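Local coordinates for diguanylate cyclase (Pseudomonas aeruginosa, PDB 5M3C), which joins a GGDEF domain and an EAL domain in one chain and binds calcium ions and guanosine-5'-triphosphate, at residues A125-A130 and S159-Y164; R184-D189 and L239-W244; G204-A209 and A261-L266; W244-A249 and V268-A273. All coordinates share one frame; numbering follows the deposited sequence.

Interaction 1 (A125-A130 and S159-Y164)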
loop_
_atom_site.group_PDB
_atom_site.type_symbol
_atom_site.label_atom_id
_atom_site.label_comp_id
_atom_site.label_asym_id
_atom_site.label_seq_id
_atom_site.Cartn_x
_atom_site.Cartn_y
_atom_site.Cartn_z
ATOM N N ALA B 125 13.004 9.398 19.206
ATOM C CA ALA B 125 13.359 8.690 20.430
ATOM C C ALA B 125 12.204 7.850 20.954
ATOM O O ALA B 125 11.039 8.147 20.695
ATOM C CB ALA B 125 13.812 9.678 21.493
ATOM N N SER B 126 12.541 6.796 21.689
ATOM C CA SER B 126 11.544 5.967 22.355
ATOM C C SER B 126 11.609 6.225 23.857
ATOM O O SER B 126 12.679 6.485 24.405
ATOM C CB SER B 126 11.793 4.492 22.056
ATOM O OG SER B 126 11.889 4.274 20.661
ATOM N N VAL B 127 10.465 6.156 24.528
ATOM C CA VAL B 127 10.410 6.538 25.931
ATOM C C VAL B 127 9.727 5.488 26.794
ATOM O O VAL B 127 8.610 5.050 26.501
ATOM C CB VAL B 127 9.672 7.876 26.115
ATOM C CG1 VAL B 127 9.768 8.339 27.560
ATOM C CG2 VAL B 127 10.238 8.929 25.177
ATOM N N GLY B 128 10.408 5.094 27.865
ATOM C CA GLY B 128 9.836 4.171 28.836
ATOM C C GLY B 128 9.574 4.909 30.128
ATOM O O GLY B 128 10.362 5.764 30.520
ATOM N N ILE B 129 8.465 4.592 30.790
ATOM C CA ILE B 129 8.113 5.269 32.039
ATOM C C ILE B 129 8.034 4.298 33.210
ATOM O O ILE B 129 7.412 3.242 33.106
ATOM C CB ILE B 129 6.756 5.991 31.934
ATOM C CG1 ILE B 129 6.696 6.849 30.671
ATOM C CG2 ILE B 129 6.523 6.857 33.163
ATOM C CD1 ILE B 129 5.358 7.525 30.461
ATOM N N ALA B 130 8.661 4.664 34.324
ATOM C CA ALA B 130 8.534 3.895 35.558
ATOM C C ALA B 130 8.080 4.812 36.681
ATOM O O ALA B 130 8.723 5.816 36.958
ATOM C CB ALA B 130 9.855 3.236 35.916
ATOM N N SER B 159 9.389 6.110 18.241
ATOM C CA SER B 159 8.849 7.451 18.398
ATOM C C SER B 159 7.568 7.378 19.226
ATOM O O SER B 159 6.603 8.096 18.962
ATOM C CB SER B 159 8.570 8.067 17.026
ATOM O OG SER B 159 8.268 9.446 17.135
ATOM N N ARG B 160 7.571 6.499 20.227
ATOM C CA ARG B 160 6.394 6.253 21.052
ATOM C C ARG B 160 6.756 6.222 22.536
ATOM O O ARG B 160 7.929 6.284 22.903
ATOM C CB ARG B 160 5.734 4.927 20.654
ATOM C CG ARG B 160 6.589 3.702 20.939
ATOM C CD ARG B 160 5.895 2.411 20.536
ATOM N NE ARG B 160 4.633 2.220 21.244
ATOM C CZ ARG B 160 3.432 2.345 20.687
ATOM N NH1 ARG B 160 3.313 2.657 19.402
ATOM N NH2 ARG B 160 2.341 2.153 21.415
ATOM N N ILE B 161 5.734 6.119 23.378
ATOM C CA ILE B 161 5.908 6.074 24.825
ATOM C C ILE B 161 5.290 4.793 25.376
ATOM O O ILE B 161 4.255 4.345 24.891
ATOM C CB ILE B 161 5.247 7.297 25.492
ATOM C CG1 ILE B 161 5.993 8.570 25.090
ATOM C CG2 ILE B 161 5.239 7.153 27.005
ATOM C CD1 ILE B 161 5.321 9.853 25.530
ATOM N N GLU B 162 5.931 4.198 26.379
ATOM C CA GLU B 162 5.377 3.005 27.014
ATOM C C GLU B 162 5.543 3.016 28.526
ATOM O O GLU B 162 6.561 3.468 29.053
ATOM C CB GLU B 162 6.020 1.744 26.439
ATOM C CG GLU B 162 5.628 1.448 24.999
ATOM C CD GLU B 162 4.166 1.070 24.848
ATOM O OE1 GLU B 162 3.636 0.351 25.725
ATOM O OE2 GLU B 162 3.548 1.484 23.847
ATOM N N TYR B 163 4.526 2.513 29.219
ATOM C CA TYR B 163 4.579 2.369 30.668
ATOM C C TYR B 163 5.102 0.996 31.051
ATOM O O TYR B 163 5.027 0.048 30.267
ATOM C CB TYR B 163 3.197 2.589 31.287
ATOM C CG TYR B 163 2.840 4.044 31.445
ATOM C CD1 TYR B 163 2.202 4.734 30.427
ATOM C CD2 TYR B 163 3.157 4.733 32.609
ATOM C CE1 TYR B 163 1.879 6.070 30.563
ATOM C CE2 TYR B 163 2.838 6.071 32.754
ATOM C CZ TYR B 163 2.199 6.733 31.727
ATOM O OH TYR B 163 1.875 8.065 31.857
ATOM N N TYR B 164 5.632 0.895 32.263
ATOM C CA TYR B 164 6.160 -0.363 32.756
ATOM C C TYR B 164 5.024 -1.332 33.046
ATOM O O TYR B 164 3.919 -0.918 33.388
ATOM C CB TYR B 164 6.991 -0.138 34.020
ATOM C CG TYR B 164 7.477 -1.424 34.649
ATOM C CD1 TYR B 164 8.439 -2.204 34.020
ATOM C CD2 TYR B 164 6.972 -1.861 35.867
ATOM C CE1 TYR B 164 8.885 -3.383 34.587
ATOM C CE2 TYR B 164 7.413 -3.039 36.442
ATOM C CZ TYR B 164 8.369 -3.796 35.797
ATOM O OH TYR B 164 8.815 -4.971 36.359
#
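With CG1 anti to its carbonyl carbon (chi1 -49°) and the chain extended beyond it (chi2 177°), Ile-129 brings its CD1 over the aromatic ring of Tyr-163. Tyr-163 starts out in a similar way, CG anti to the carbonyl carbon and beside its own N, so the two side chains run side by side in the same direction. The methyl ends up over one ring face as a CH-pi contact, displaced toward the rim, with Ile-129 CD1 3.5 Å from Tyr-163 CZ. The same methyl meets the branch methyl of Ile-161, Ile-129 CD1 to Ile-161 CG2 3.5 Å, where the two isoleucines cross obliquely. Val-127, Ile-129, Ile-161 and Tyr-163 thus share one face of the sheet, which Ala-103 and Leu-107 of helix 96-108 help to cover. Strand 119-132, helix 139-155 and strand 161-163 form a beta-alpha-beta crossover of the GGDEF domain, and this contact is the parallel pairing of its two strands. Val-127 N donates to Arg-160 O (3.0 Å), and Glu-162 N returns a bond to Val-127 O (2.8 Å). Ile-129 N then donates to Glu-162 O (2.8 Å), each carbonyl being met nearly along its axis; the bond from Tyr-164 N to Ile-129 O is weak. On the other face, Arg-160 grips Glu-162 side-on: NE (2.9 Å) and NH2 (2.8 Å) both reach OE2, in the guanidinium plane. Arg-156 also pairs with this oxygen, concentrating positive charge that would favour an ionised carboxylate. Ser-126 OG turns to Asp-43 OD1.

Interaction 2 (R184-D189 and L239-W244)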
loop_
_atom_site.group_PDB
_atom_site.type_symbol
_atom_site.label_atom_id
_atom_site.label_comp_id
_atom_site.label_asym_id
_atom_site.label_seq_id
_atom_site.Cartn_x
_atom_site.Cartn_y
_atom_site.Cartn_z
ATOM N N ARG B 184 24.884 -16.585 16.892
ATOM C CA ARG B 184 25.742 -17.758 17.055
ATOM C C ARG B 184 25.357 -18.881 16.103
ATOM O O ARG B 184 26.201 -19.412 15.380
ATOM C CB ARG B 184 25.668 -18.265 18.491
ATOM C CG ARG B 184 26.390 -17.369 19.480
ATOM C CD ARG B 184 26.219 -17.846 20.909
ATOM N NE ARG B 184 27.433 -17.606 21.679
ATOM C CZ ARG B 184 28.414 -18.493 21.823
ATOM N NH1 ARG B 184 28.323 -19.694 21.264
ATOM N NH2 ARG B 184 29.487 -18.182 22.538
ATOM N N ALA B 185 24.078 -19.238 16.113
ATOM C CA ALA B 185 23.563 -20.321 15.286
ATOM C C ALA B 185 23.907 -20.087 13.825
ATOM O O ALA B 185 24.265 -21.017 13.089
ATOM C CB ALA B 185 22.057 -20.434 15.458
ATOM N N LEU B 186 23.792 -18.831 13.414
ATOM C CA LEU B 186 24.100 -18.438 12.052
ATOM C C LEU B 186 25.594 -18.623 11.783
ATOM O O LEU B 186 25.999 -19.037 10.698
ATOM C CB LEU B 186 23.701 -16.976 11.849
ATOM C CG LEU B 186 23.157 -16.567 10.484
ATOM C CD1 LEU B 186 22.161 -17.589 9.958
ATOM C CD2 LEU B 186 22.509 -15.195 10.589
ATOM N N GLU B 187 26.398 -18.329 12.799
ATOM C CA GLU B 187 27.851 -18.315 12.681
ATOM C C GLU B 187 28.463 -19.702 12.884
ATOM O O GLU B 187 29.653 -19.905 12.648
ATOM C CB GLU B 187 28.420 -17.333 13.710
ATOM C CG GLU B 187 29.935 -17.219 13.744
ATOM C CD GLU B 187 30.410 -16.195 14.761
ATOM O OE1 GLU B 187 31.607 -16.221 15.122
ATOM O OE2 GLU B 187 29.583 -15.365 15.202
ATOM N N ARG B 188 27.645 -20.652 13.325
ATOM C CA ARG B 188 28.120 -22.005 13.593
ATOM C C ARG B 188 27.307 -23.044 12.831
ATOM O O ARG B 188 27.344 -24.232 13.157
ATOM C CB ARG B 188 28.050 -22.288 15.091
ATOM C CG ARG B 188 29.020 -21.462 15.915
ATOM C CD ARG B 188 28.571 -21.362 17.364
ATOM N NE ARG B 188 29.617 -20.830 18.237
ATOM C CZ ARG B 188 29.890 -19.536 18.392
ATOM N NH1 ARG B 188 30.860 -19.163 19.214
ATOM N NH2 ARG B 188 29.204 -18.615 17.727
ATOM N N ASP B 189 26.580 -22.592 11.812
ATOM C CA ASP B 189 25.752 -23.476 10.998
ATOM C C ASP B 189 24.909 -24.397 11.873
ATOM O O ASP B 189 24.916 -25.615 11.689
ATOM C CB ASP B 189 26.625 -24.310 10.053
ATOM C CG ASP B 189 27.479 -23.452 9.133
ATOM O OD1 ASP B 189 26.939 -22.511 8.514
ATOM O OD2 ASP B 189 28.694 -23.722 9.022
ATOM N N LEU B 239 19.834 -10.562 6.123
ATOM C CA LEU B 239 20.732 -10.722 4.984
ATOM C C LEU B 239 21.670 -11.910 5.207
ATOM O O LEU B 239 21.788 -12.772 4.338
ATOM C CB LEU B 239 21.517 -9.433 4.716
ATOM C CG LEU B 239 20.671 -8.229 4.286
ATOM C CD1 LEU B 239 21.552 -7.019 4.012
ATOM C CD2 LEU B 239 19.823 -8.558 3.066
ATOM N N PRO B 240 22.329 -11.966 6.377
ATOM C CA PRO B 240 23.127 -13.142 6.730
ATOM C C PRO B 240 22.296 -14.428 6.725
ATOM O O PRO B 240 22.783 -15.481 6.304
ATOM C CB PRO B 240 23.608 -12.833 8.150
ATOM C CG PRO B 240 23.567 -11.352 8.263
ATOM C CD PRO B 240 22.436 -10.899 7.389
ATOM N N LEU B 241 21.055 -14.335 7.192
ATOM C CA LEU B 241 20.162 -15.487 7.237
ATOM C C LEU B 241 19.840 -15.979 5.833
ATOM O O LEU B 241 19.986 -17.163 5.531
ATOM C CB LEU B 241 18.867 -15.126 7.967
ATOM C CG LEU B 241 17.824 -16.238 8.110
ATOM C CD1 LEU B 241 18.363 -17.394 8.936
ATOM C CD2 LEU B 241 16.547 -15.695 8.732
ATOM N N GLY B 242 19.406 -15.059 4.977
ATOM C CA GLY B 242 19.023 -15.394 3.610
ATOM C C GLY B 242 20.170 -15.997 2.825
ATOM O O GLY B 242 19.987 -16.963 2.077
ATOM N N ASP B 243 21.358 -15.427 3.002
ATOM C CA ASP B 243 22.551 -15.919 2.331
ATOM C C ASP B 243 22.824 -17.351 2.769
ATOM O O ASP B 243 23.062 -18.234 1.939
ATOM C CB ASP B 243 23.755 -15.036 2.660
ATOM C CG ASP B 243 24.678 -14.848 1.474
ATOM O OD1 ASP B 243 24.308 -14.083 0.556
ATOM O OD2 ASP B 243 25.770 -15.456 1.461
ATOM N N TRP B 244 22.781 -17.571 4.081
ATOM C CA TRP B 244 22.944 -18.906 4.647
ATOM C C TRP B 244 21.925 -19.862 4.050
ATOM O O TRP B 244 22.268 -20.961 3.620
ATOM C CB TRP B 244 22.768 -18.869 6.166
ATOM C CG TRP B 244 23.076 -20.175 6.833
ATOM C CD1 TRP B 244 24.273 -20.558 7.356
ATOM C CD2 TRP B 244 22.176 -21.272 7.044
ATOM N NE1 TRP B 244 24.179 -21.824 7.879
ATOM C CE2 TRP B 244 22.901 -22.284 7.701
ATOM C CE3 TRP B 244 20.830 -21.494 6.742
ATOM C CZ2 TRP B 244 22.328 -23.500 8.062
ATOM C CZ3 TRP B 244 20.262 -22.702 7.102
ATOM C CH2 TRP B 244 21.010 -23.690 7.754
#
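The last turn of helix 168-187 lies against the early part of helix 238-259, with the CA atoms of Leu-186 and Leu-241 6.9 Å apart. Arg-188 is the first residue to leave the helical conformation, and Asp-189, just past the helix end, has left-handed backbone angles with positive phi. Leu-186 carries the apolar half of the contact, reaching across with both of its methyls. Leu-186 CD2 meets Pro-240 CB at 3.6 Å, while Leu-186 CD1 lies 3.9 Å from Leu-241 CD1 and 4.0 Å from Trp-244 CB, at the base of the tryptophan. Leucine and proline cross at about a right angle, as do the two leucines. Trp-244 supplies the polar half. Its CG is anti to the backbone N (chi1 -173°), which sends the indole across to the turn, where Trp-244 NE1 donates to Asp-189 OD1 at 2.9 Å. The acceptor lies at the ring edge, close to its plane, and uses the anti lone pair, away from OD2; the carboxylate is turned 31° from the indole. The N-H...O angle of 145° makes the bond somewhat bent. Leu-191, just beyond the turn, touches Leu-186, Leu-241 and Trp-244 and extends the apolar patch. An indole N-H bonded to a carboxylate beyond a helix end here ties the helix that leads in from the GGDEF side to an outer helix of the EAL domain, a TIM-barrel-like fold.

Interaction 3 (G204-A209 and A261-L266)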
loop_
_atom_site.group_PDB
_atom_site.type_symbol
_atom_site.label_atom_id
_atom_site.label_comp_id
_atom_site.label_asym_id
_atom_site.label_seq_id
_atom_site.Cartn_x
_atom_site.Cartn_y
_atom_site.Cartn_z
ATOM N N GLY B 204 0.516 -37.032 -10.684
ATOM C CA GLY B 204 0.651 -37.782 -9.436
ATOM C C GLY B 204 2.104 -38.036 -9.075
ATOM O O GLY B 204 2.398 -38.775 -8.136
ATOM N N LEU B 205 3.013 -37.421 -9.830
ATOM C CA LEU B 205 4.448 -37.550 -9.588
ATOM C C LEU B 205 5.008 -36.287 -8.928
ATOM O O LEU B 205 4.418 -35.209 -9.029
ATOM C CB LEU B 205 5.181 -37.816 -10.905
ATOM N N LEU B 206 6.146 -36.429 -8.253
ATOM C CA LEU B 206 6.821 -35.294 -7.622
ATOM C C LEU B 206 7.096 -34.183 -8.633
ATOM O O LEU B 206 7.480 -34.453 -9.771
ATOM C CB LEU B 206 8.137 -35.751 -6.979
ATOM C CG LEU B 206 8.092 -36.199 -5.513
ATOM C CD1 LEU B 206 8.689 -35.137 -4.600
ATOM C CD2 LEU B 206 6.679 -36.559 -5.072
ATOM N N VAL B 207 6.899 -32.936 -8.210
ATOM C CA VAL B 207 7.114 -31.785 -9.082
ATOM C C VAL B 207 8.183 -30.843 -8.539
ATOM O O VAL B 207 8.495 -29.822 -9.153
ATOM C CB VAL B 207 5.823 -30.971 -9.264
ATOM C CG1 VAL B 207 5.911 -30.121 -10.523
ATOM C CG2 VAL B 207 4.618 -31.894 -9.327
ATOM N N GLY B 208 8.741 -31.187 -7.384
ATOM C CA GLY B 208 9.751 -30.355 -6.745
ATOM C C GLY B 208 9.601 -30.383 -5.240
ATOM O O GLY B 208 8.830 -31.174 -4.698
ATOM N N ALA B 209 10.343 -29.520 -4.559
ATOM C CA ALA B 209 10.271 -29.447 -3.106
ATOM C C ALA B 209 10.597 -28.040 -2.621
ATOM O O ALA B 209 11.236 -27.265 -3.331
ATOM C CB ALA B 209 11.224 -30.455 -2.483
ATOM N N ALA B 261 17.971 -38.718 -8.814
ATOM C CA ALA B 261 17.543 -38.250 -10.121
ATOM C C ALA B 261 16.743 -36.962 -9.987
ATOM O O ALA B 261 16.356 -36.581 -8.883
ATOM C CB ALA B 261 16.716 -39.325 -10.808
ATOM N N PRO B 262 16.484 -36.293 -11.120
ATOM C CA PRO B 262 15.756 -35.035 -11.103
ATOM C C PRO B 262 14.315 -35.275 -10.680
ATOM O O PRO B 262 13.649 -36.165 -11.211
ATOM C CB PRO B 262 15.840 -34.562 -12.554
ATOM C CG PRO B 262 15.935 -35.816 -13.347
ATOM C CD PRO B 262 16.661 -36.811 -12.488
ATOM N N PHE B 263 13.852 -34.491 -9.715
ATOM C CA PHE B 263 12.545 -34.699 -9.111
ATOM C C PHE B 263 11.774 -33.386 -9.075
ATOM O O PHE B 263 10.828 -33.228 -8.302
ATOM C CB PHE B 263 12.716 -35.232 -7.688
ATOM C CG PHE B 263 13.393 -34.259 -6.761
ATOM C CD1 PHE B 263 14.763 -34.051 -6.832
ATOM C CD2 PHE B 263 12.658 -33.543 -5.829
ATOM C CE1 PHE B 263 15.388 -33.153 -5.988
ATOM C CE2 PHE B 263 13.278 -32.643 -4.981
ATOM C CZ PHE B 263 14.645 -32.449 -5.061
ATOM N N GLY B 264 12.187 -32.452 -9.924
ATOM C CA GLY B 264 11.633 -31.106 -9.922
ATOM C C GLY B 264 12.616 -30.147 -9.280
ATOM O O GLY B 264 13.632 -30.575 -8.729
ATOM N N PRO B 265 12.324 -28.840 -9.346
ATOM C CA PRO B 265 13.204 -27.852 -8.738
ATOM C C PRO B 265 12.948 -27.667 -7.242
ATOM O O PRO B 265 11.987 -28.215 -6.693
ATOM C CB PRO B 265 12.885 -26.561 -9.509
ATOM C CG PRO B 265 11.657 -26.836 -10.324
ATOM C CD PRO B 265 11.161 -28.212 -9.992
ATOM N N LEU B 266 13.820 -26.895 -6.599
ATOM C CA LEU B 266 13.729 -26.635 -5.167
ATOM C C LEU B 266 13.373 -25.169 -4.919
ATOM O O LEU B 266 14.004 -24.262 -5.468
ATOM C CB LEU B 266 15.057 -26.982 -4.488
ATOM C CG LEU B 266 15.160 -26.742 -2.978
ATOM C CD1 LEU B 266 14.294 -27.724 -2.210
ATOM C CD2 LEU B 266 16.606 -26.848 -2.524
#
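Ala-209 N donates to Pro-265 O at 3.0 Å, in the plane of the carbonyl, and this bond starts a parallel pairing in which Ala-209 stands beside Leu-266. The return contact is weaker in kind: Leu-266 CA approaches Ala-209 O at 3.2 Å as a C-H...O contact. On the face that these two side chains share, the methyl of Ala-209 sits at the edge of the Phe-263 ring, 3.9 Å from CE2, and 4.1 Å from Leu-266 CD1. Phe-263 takes the crowded first torsion (chi1 64°), its CG between N and the carbonyl carbon, and so swings the ring alongside the neighbouring strand. Just before the pairing, two glycines let the backbones meet directly, with Gly-208 CA 3.8 Å from Gly-264 CA. Both have positive phi, and neither puts a side chain into the narrow gap. Pro-265 CD closes over Val-207 O at 3.2 Å. Further out, Phe-421 of helix 418-425 touches both Ala-209 and Phe-263, while Met-253 of helix 238-259 touches Phe-263 and Leu-266. The contact thus opens the parallel pair of strands 206-217 and 266-269 in the EAL sheet, with strand 192-200 antiparallel on the far side of strand 206-217.

Interaction 4 (W244-A249 and V268-A273). With CA (calcium ion), chain H.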
loop_
_atom_site.group_PDB
_atom_site.type_symbol
_atom_site.label_atom_id
_atom_site.label_comp_id
_atom_site.label_asym_id
_atom_site.label_seq_id
_atom_site.Cartn_x
_atom_site.Cartn_y
_atom_site.Cartn_z
ATOM N N TRP B 244 22.781 -17.571 4.081
ATOM C CA TRP B 244 22.944 -18.906 4.647
ATOM C C TRP B 244 21.925 -19.862 4.050
ATOM O O TRP B 244 22.268 -20.961 3.620
ATOM C CB TRP B 244 22.768 -18.869 6.166
ATOM C CG TRP B 244 23.076 -20.175 6.833
ATOM C CD1 TRP B 244 24.273 -20.558 7.356
ATOM C CD2 TRP B 244 22.176 -21.272 7.044
ATOM N NE1 TRP B 244 24.179 -21.824 7.879
ATOM C CE2 TRP B 244 22.901 -22.284 7.701
ATOM C CE3 TRP B 244 20.830 -21.494 6.742
ATOM C CZ2 TRP B 244 22.328 -23.500 8.062
ATOM C CZ3 TRP B 244 20.262 -22.702 7.102
ATOM C CH2 TRP B 244 21.010 -23.690 7.754
ATOM N N VAL B 245 20.666 -19.435 4.030
ATOM C CA VAL B 245 19.591 -20.264 3.501
ATOM C C VAL B 245 19.847 -20.628 2.039
ATOM O O VAL B 245 19.747 -21.797 1.659
ATOM C CB VAL B 245 18.224 -19.566 3.626
ATOM C CG1 VAL B 245 17.157 -20.323 2.847
ATOM C CG2 VAL B 245 17.828 -19.446 5.088
ATOM N N LEU B 246 20.182 -19.631 1.225
ATOM C CA LEU B 246 20.420 -19.870 -0.195
ATOM C C LEU B 246 21.548 -20.877 -0.425
ATOM O O LEU B 246 21.361 -21.888 -1.110
ATOM C CB LEU B 246 20.728 -18.558 -0.918
ATOM C CG LEU B 246 19.507 -17.707 -1.270
ATOM C CD1 LEU B 246 19.938 -16.341 -1.778
ATOM C CD2 LEU B 246 18.637 -18.412 -2.300
ATOM N N GLU B 247 22.714 -20.602 0.151
ATOM C CA GLU B 247 23.885 -21.454 -0.045
ATOM C C GLU B 247 23.590 -22.903 0.325
ATOM O O GLU B 247 23.892 -23.829 -0.435
ATOM C CB GLU B 247 25.061 -20.940 0.789
ATOM C CG GLU B 247 26.359 -21.698 0.556
ATOM C CD GLU B 247 27.534 -21.108 1.319
ATOM O OE1 GLU B 247 28.683 -21.514 1.047
ATOM O OE2 GLU B 247 27.308 -20.240 2.189
ATOM N N HIS B 248 22.996 -23.094 1.496
ATOM C CA HIS B 248 22.685 -24.432 1.982
ATOM C C HIS B 248 21.586 -25.083 1.154
ATOM O O HIS B 248 21.602 -26.295 0.934
ATOM C CB HIS B 248 22.283 -24.380 3.454
ATOM C CG HIS B 248 23.436 -24.161 4.381
ATOM N ND1 HIS B 248 24.019 -25.184 5.096
ATOM C CD2 HIS B 248 24.125 -23.040 4.697
ATOM C CE1 HIS B 248 25.013 -24.703 5.820
ATOM N NE2 HIS B 248 25.099 -23.404 5.596
ATOM N N ALA B 249 20.634 -24.274 0.694
ATOM C CA ALA B 249 19.569 -24.770 -0.170
ATOM C C ALA B 249 20.166 -25.284 -1.470
ATOM O O ALA B 249 19.760 -26.328 -1.979
ATOM C CB ALA B 249 18.556 -23.676 -0.453
ATOM N N VAL B 268 12.800 -21.790 -2.560
ATOM C CA VAL B 268 13.239 -21.120 -1.340
ATOM C C VAL B 268 12.668 -19.712 -1.253
ATOM O O VAL B 268 12.691 -18.961 -2.229
ATOM C CB VAL B 268 14.772 -21.049 -1.257
ATOM C CG1 VAL B 268 15.200 -20.219 -0.059
ATOM C CG2 VAL B 268 15.357 -22.446 -1.166
ATOM N N ASN B 269 12.152 -19.360 -0.080
ATOM C CA ASN B 269 11.616 -18.024 0.145
ATOM C C ASN B 269 12.741 -16.997 0.138
ATOM O O ASN B 269 13.815 -17.230 0.691
ATOM C CB ASN B 269 10.862 -17.961 1.472
ATOM C CG ASN B 269 9.583 -18.775 1.455
ATOM O OD1 ASN B 269 8.790 -18.690 0.517
ATOM N ND2 ASN B 269 9.370 -19.563 2.502
ATOM N N LEU B 270 12.484 -15.862 -0.498
ATOM C CA LEU B 270 13.459 -14.788 -0.582
ATOM C C LEU B 270 12.928 -13.558 0.141
ATOM O O LEU B 270 12.070 -12.849 -0.378
ATOM C CB LEU B 270 13.749 -14.453 -2.044
ATOM C CG LEU B 270 15.009 -13.635 -2.314
ATOM C CD1 LEU B 270 16.252 -14.447 -1.992
ATOM C CD2 LEU B 270 15.032 -13.174 -3.763
ATOM N N ALA B 271 13.439 -13.317 1.345
ATOM C CA ALA B 271 13.048 -12.152 2.131
ATOM C C ALA B 271 13.134 -10.884 1.293
ATOM O O ALA B 271 13.956 -10.784 0.384
ATOM C CB ALA B 271 13.931 -12.028 3.363
ATOM N N GLY B 272 12.280 -9.914 1.602
ATOM C CA GLY B 272 12.228 -8.668 0.843
ATOM C C GLY B 272 13.578 -7.989 0.709
ATOM O O GLY B 272 13.952 -7.542 -0.376
ATOM N N ALA B 273 14.315 -7.920 1.814
ATOM C CA ALA B 273 15.581 -7.195 1.852
ATOM C C ALA B 273 16.651 -7.846 0.977
ATOM O O ALA B 273 17.496 -7.151 0.410
ATOM C CB ALA B 273 16.073 -7.071 3.285
HETATM CA CA CA H . 6.899 -20.493 0.662
#
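One side of helix 238-259 packs on strand 266-269 and the residues that follow it, the closest CA atoms being those of Leu-246 and Val-268, 7.4 Å apart. Val-268 occupies the middle, its CB directed at the helix. Val-268 CG1, anti to the backbone N (chi1 174°), meets Val-245 CG1 at 3.5 Å; Val-245 has its own CG1 anti to N, and the two side chains slide past each other in opposite directions. On the second branch, Val-268 CG2 lies 3.5 Å from Ala-249 CB. Val-268 is therefore set between residues one helical turn apart. Leu-246 spans the flank: its CD2 brushes Val-268 CG1 at 4.5 Å, and its CD1 meets CD1 of Leu-270 at 4.1 Å, the two leucines crossing obliquely. Val-213 and Ala-211 of strand 206-217 adjoin Val-245 and Val-268 respectively. Elsewhere on the helix, beside Asp-189, the rings of Trp-244 and His-248 are stacked, offset so that His-248 CD2 lies over the rim of the indole. Asn-269, next to Val-268 in the strand, is directed to calcium. With CG anti to the carbonyl carbon, Asn-269 OD1 binds the calcium ion at 2.6 Å, and Glu-210, Glu-301 and Asp-331 complete the protein ligands of the site. Calcium is thus met by one neutral amide oxygen and three acidic residues, while the helix meets the strand through apolar carbon alone, so that adjacent residues serve the hydrophobic layer and the metal centre.

In the fold
Interaction 1 belongs to the GGDEF domain, with the side chain of Ser-126 about 6 Å from guanosine-5'-triphosphate and about 7 Å from a calcium ion at the nearest atoms; its centre is 32 Å from that of interaction 2. The other three lie in the EAL domain. Interactions 2 and 4 share Trp-244 and have centres 10 Å apart, so helix 238-259 carries the contact with helix 168-187 and then the one with the strand bearing Asn-269. Interaction 3, centred 19 Å from interaction 4, touches it where Leu-266 CD2 packs 3.2 Å from Ala-249 O. Both reach strand 266-269: interaction 3 at its start, interaction 4 at the calcium ligand.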